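Local coordinates for Xaa-Pro Dipeptidase (Alteromonas macleodii, PDB 2QS8), which is named a Xaa-Pro dipeptidase and probably acts as a metal-dependent carboxypeptidase of the amidohydrolase superfamily, built on a TIM barrel, at residues V70-E75 / A133-F138. Residues are numbered along the deposited sequence; the frame is centred on the assembly and turned at random.
With MG (magnesium ion), chain C.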
ATOM      1  N   VAL A  70      16.056 -28.486   5.687  1.00 21.32           N
ATOM      2  CA  VAL A  70      15.287 -29.378   6.548  1.00 22.75           C
ATOM      3  C   VAL A  70      14.082 -28.648   7.138  1.00 23.16           C
ATOM      4  O   VAL A  70      14.068 -27.418   7.205  1.00 24.18           O
ATOM      5  CB  VAL A  70      16.148 -29.944   7.717  1.00 23.75           C
ATOM      6  CG1 VAL A  70      17.332 -30.741   7.158  1.00 22.50           C
ATOM      7  CG2 VAL A  70      16.626 -28.815   8.612  1.00 21.39           C
ATOM      8  N   HIS A  71      13.075 -29.415   7.548  1.00 21.90           N
ATOM      9  CA  HIS A  71      11.865 -28.850   8.136  1.00 22.42           C
ATOM     10  C   HIS A  71      11.498 -29.570   9.436  1.00 21.68           C
ATOM     11  O   HIS A  71      10.479 -30.264   9.503  1.00 22.02           O
ATOM     12  CB  HIS A  71      10.684 -28.960   7.159  1.00 20.13           C
ATOM     13  CG  HIS A  71      10.875 -28.213   5.879  1.00 23.04           C
ATOM     14  ND1 HIS A  71      10.904 -26.836   5.817  1.00 23.62           N
ATOM     15  CD2 HIS A  71      11.036 -28.652   4.607  1.00 22.33           C
ATOM     16  CE1 HIS A  71      11.069 -26.459   4.562  1.00 25.71           C
ATOM     17  NE2 HIS A  71      11.152 -27.540   3.808  1.00 25.68           N
ATOM     18  N   PHE A  72      12.322 -29.417  10.464  1.00 20.81           N
ATOM     19  CA  PHE A  72      12.024 -30.060  11.735  1.00 21.59           C
ATOM     20  C   PHE A  72      10.632 -29.598  12.154  1.00 23.27           C
ATOM     21  O   PHE A  72      10.299 -28.418  12.012  1.00 24.32           O
ATOM     22  CB  PHE A  72      13.021 -29.650  12.824  1.00 22.50           C
ATOM     23  CG  PHE A  72      14.455 -30.050  12.549  1.00 21.99           C
ATOM     24  CD1 PHE A  72      14.760 -31.202  11.828  1.00 22.60           C
ATOM     25  CD2 PHE A  72      15.498 -29.303  13.078  1.00 21.60           C
ATOM     26  CE1 PHE A  72      16.089 -31.601  11.646  1.00 22.34           C
ATOM     27  CE2 PHE A  72      16.828 -29.692  12.906  1.00 21.18           C
ATOM     28  CZ  PHE A  72      17.123 -30.843  12.189  1.00 22.98           C
ATOM     29  N   GLY A  73       9.821 -30.521  12.661  1.00 24.60           N
ATOM     30  CA  GLY A  73       8.482 -30.166  13.093  1.00 26.01           C
ATOM     31  C   GLY A  73       7.398 -30.754  12.215  1.00 27.47           C
ATOM     32  O   GLY A  73       6.217 -30.679  12.541  1.00 29.58           O
ATOM     33  N   GLN A  74       7.796 -31.333  11.089  1.00 26.59           N
ATOM     34  CA  GLN A  74       6.836 -31.946  10.189  1.00 27.16           C
ATOM     35  C   GLN A  74       7.447 -33.124   9.444  1.00 26.94           C
ATOM     36  O   GLN A  74       8.671 -33.223   9.314  1.00 24.97           O
ATOM     37  CB  GLN A  74       6.313 -30.909   9.192  1.00 27.66           C
ATOM     38  CG  GLN A  74       7.312 -30.497   8.132  1.00 28.36           C
ATOM     39  CD  GLN A  74       6.929 -29.199   7.440  1.00 29.94           C
ATOM     40  OE1 GLN A  74       7.092 -28.112   7.996  1.00 28.47           O
ATOM     41  NE2 GLN A  74       6.409 -29.308   6.222  1.00 28.46           N
ATOM     42  N   GLU A  75       6.578 -34.024   8.998  1.00 26.06           N
ATOM     43  CA  GLU A  75       6.936 -35.209   8.212  1.00 25.30           C
ATOM     44  C   GLU A  75       5.696 -35.514   7.396  1.00 23.76           C
ATOM     45  O   GLU A  75       4.652 -35.849   7.957  1.00 24.85           O
ATOM     46  CB  GLU A  75       7.264 -36.405   9.096  1.00 25.99           C
ATOM     47  CG  GLU A  75       8.513 -36.224   9.926  1.00 30.68           C
ATOM     48  CD  GLU A  75       9.040 -37.533  10.479  1.00 30.49           C
ATOM     49  OE1 GLU A  75       8.226 -38.309  11.024  1.00 29.83           O
ATOM     50  OE2 GLU A  75      10.265 -37.769  10.371  1.00 28.65           O
ATOM     51  N   ALA A 133      19.828 -31.182  23.558  1.00 26.58           N
ATOM     52  CA  ALA A 133      20.795 -31.494  22.522  1.00 26.18           C
ATOM     53  C   ALA A 133      20.195 -31.411  21.117  1.00 27.02           C
ATOM     54  O   ALA A 133      19.009 -31.684  20.907  1.00 28.46           O
ATOM     55  CB  ALA A 133      21.367 -32.867  22.765  1.00 24.78           C
ATOM     56  N   GLY A 134      21.037 -31.031  20.165  1.00 27.40           N
ATOM     57  CA  GLY A 134      20.611 -30.902  18.783  1.00 25.94           C
ATOM     58  C   GLY A 134      21.725 -30.313  17.932  1.00 26.37           C
ATOM     59  O   GLY A 134      22.807 -30.019  18.430  1.00 25.50           O
ATOM     60  N   PRO A 135      21.486 -30.126  16.634  1.00 24.80           N
ATOM     61  CA  PRO A 135      22.509 -29.563  15.756  1.00 25.24           C
ATOM     62  C   PRO A 135      22.522 -28.043  15.849  1.00 24.89           C
ATOM     63  O   PRO A 135      21.688 -27.450  16.532  1.00 24.07           O
ATOM     64  CB  PRO A 135      22.064 -30.044  14.387  1.00 24.71           C
ATOM     65  CG  PRO A 135      20.560 -29.892  14.496  1.00 24.15           C
ATOM     66  CD  PRO A 135      20.256 -30.439  15.881  1.00 24.53           C
ATOM     67  N   ARG A 136      23.485 -27.415  15.187  1.00 25.92           N
ATOM     68  CA  ARG A 136      23.544 -25.957  15.157  1.00 27.36           C
ATOM     69  C   ARG A 136      22.471 -25.614  14.126  1.00 26.19           C
ATOM     70  O   ARG A 136      22.528 -26.091  12.991  1.00 27.67           O
ATOM     71  CB  ARG A 136      24.907 -25.466  14.666  1.00 27.12           C
ATOM     72  CG  ARG A 136      26.061 -25.740  15.613  1.00 30.74           C
ATOM     73  CD  ARG A 136      27.406 -25.406  14.962  1.00 31.88           C
ATOM     74  NE  ARG A 136      28.513 -25.944  15.747  1.00 34.69           N
ATOM     75  CZ  ARG A 136      28.956 -25.425  16.888  1.00 35.39           C
ATOM     76  NH1 ARG A 136      28.396 -24.333  17.396  1.00 37.89           N
ATOM     77  NH2 ARG A 136      29.948 -26.008  17.536  1.00 34.62           N
ATOM     78  N   ILE A 137      21.493 -24.809  14.519  1.00 24.94           N
ATOM     79  CA  ILE A 137      20.414 -24.468  13.608  1.00 22.70           C
ATOM     80  C   ILE A 137      20.436 -23.035  13.104  1.00 23.10           C
ATOM     81  O   ILE A 137      20.599 -22.096  13.872  1.00 23.15           O
ATOM     82  CB  ILE A 137      19.035 -24.708  14.262  1.00 22.57           C
ATOM     83  CG1 ILE A 137      18.888 -26.180  14.670  1.00 23.01           C
ATOM     84  CG2 ILE A 137      17.922 -24.299  13.290  1.00 20.46           C
ATOM     85  CD1 ILE A 137      17.552 -26.498  15.350  1.00 19.57           C
ATOM     86  N   PHE A 138      20.273 -22.886  11.797  1.00 22.63           N
ATOM     87  CA  PHE A 138      20.202 -21.587  11.159  1.00 23.02           C
ATOM     88  C   PHE A 138      18.832 -21.605  10.489  1.00 21.67           C
ATOM     89  O   PHE A 138      18.578 -22.364   9.542  1.00 19.62           O
ATOM     90  CB  PHE A 138      21.346 -21.419  10.172  1.00 23.60           C
ATOM     91  CG  PHE A 138      22.690 -21.349  10.839  1.00 25.97           C
ATOM     92  CD1 PHE A 138      23.459 -22.487  11.011  1.00 24.88           C
ATOM     93  CD2 PHE A 138      23.177 -20.136  11.329  1.00 27.68           C
ATOM     94  CE1 PHE A 138      24.689 -22.427  11.656  1.00 26.04           C
ATOM     95  CE2 PHE A 138      24.419 -20.069  11.978  1.00 27.67           C
ATOM     96  CZ  PHE A 138      25.169 -21.218  12.137  1.00 26.19           C
TER
HETATM   97 MG    MG C 500      11.051 -27.539   1.638  1.00 29.56          MG
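Phe72 sits at a corner of a type II beta turn running from His71 to Gln74, closed by a bond of 3.3 Å from Gln74 N to His71 O, and from there its ring reaches Pro135 and Ile137, where the chain enters strand 136-139. No hydrogen bond joins the two segments; strand 107-112 stands between them, sharing backbone hydrogen bonds with Val70 on one side and with Arg136 and Phe138 on the other.

Everything that touches is carbon. The CE2 corner of the Phe72 ring meets Pro135 CG at 4.1 Å, and the same CE2 lies 4.1 Å from Ile137 CD1. Both partners come to the edge of the ring, close to its plane, so neither stacks on a face; one face instead takes Val70 CG2 at 4.1 Å above the plane, displaced toward the rim. Ile137 arrives with its extended branch: CG1 is anti to the carbonyl carbon (chi1 -59°) and CD1 continues straight on (chi2 179°), which carries the terminal methyl to the CD2-CE2 side of the ring. Helix 88-104 contributes His98, Ala99 and Thr102 around Phe72, while Ile137 also packs on helix 119-128, so the contact belongs to the layer between barrel strands and outer helices.

The neighbouring His71 turns the other way, into the barrel, where NE2 binds the magnesium ion at 2.2 Å beside His69 and Asp328. Its ND1 is hydrogen-bonded to Gly114 O, which, with the metal bond, holds the ring from both nitrogens and would tend to strengthen its donation to the metal. Consecutive residues thus serve a polar metal centre and a buried apolar layer; the contact itself is van der Waals packing without direction, while Gln112 and His98 bond the backbone N of Phe72 and Gly73.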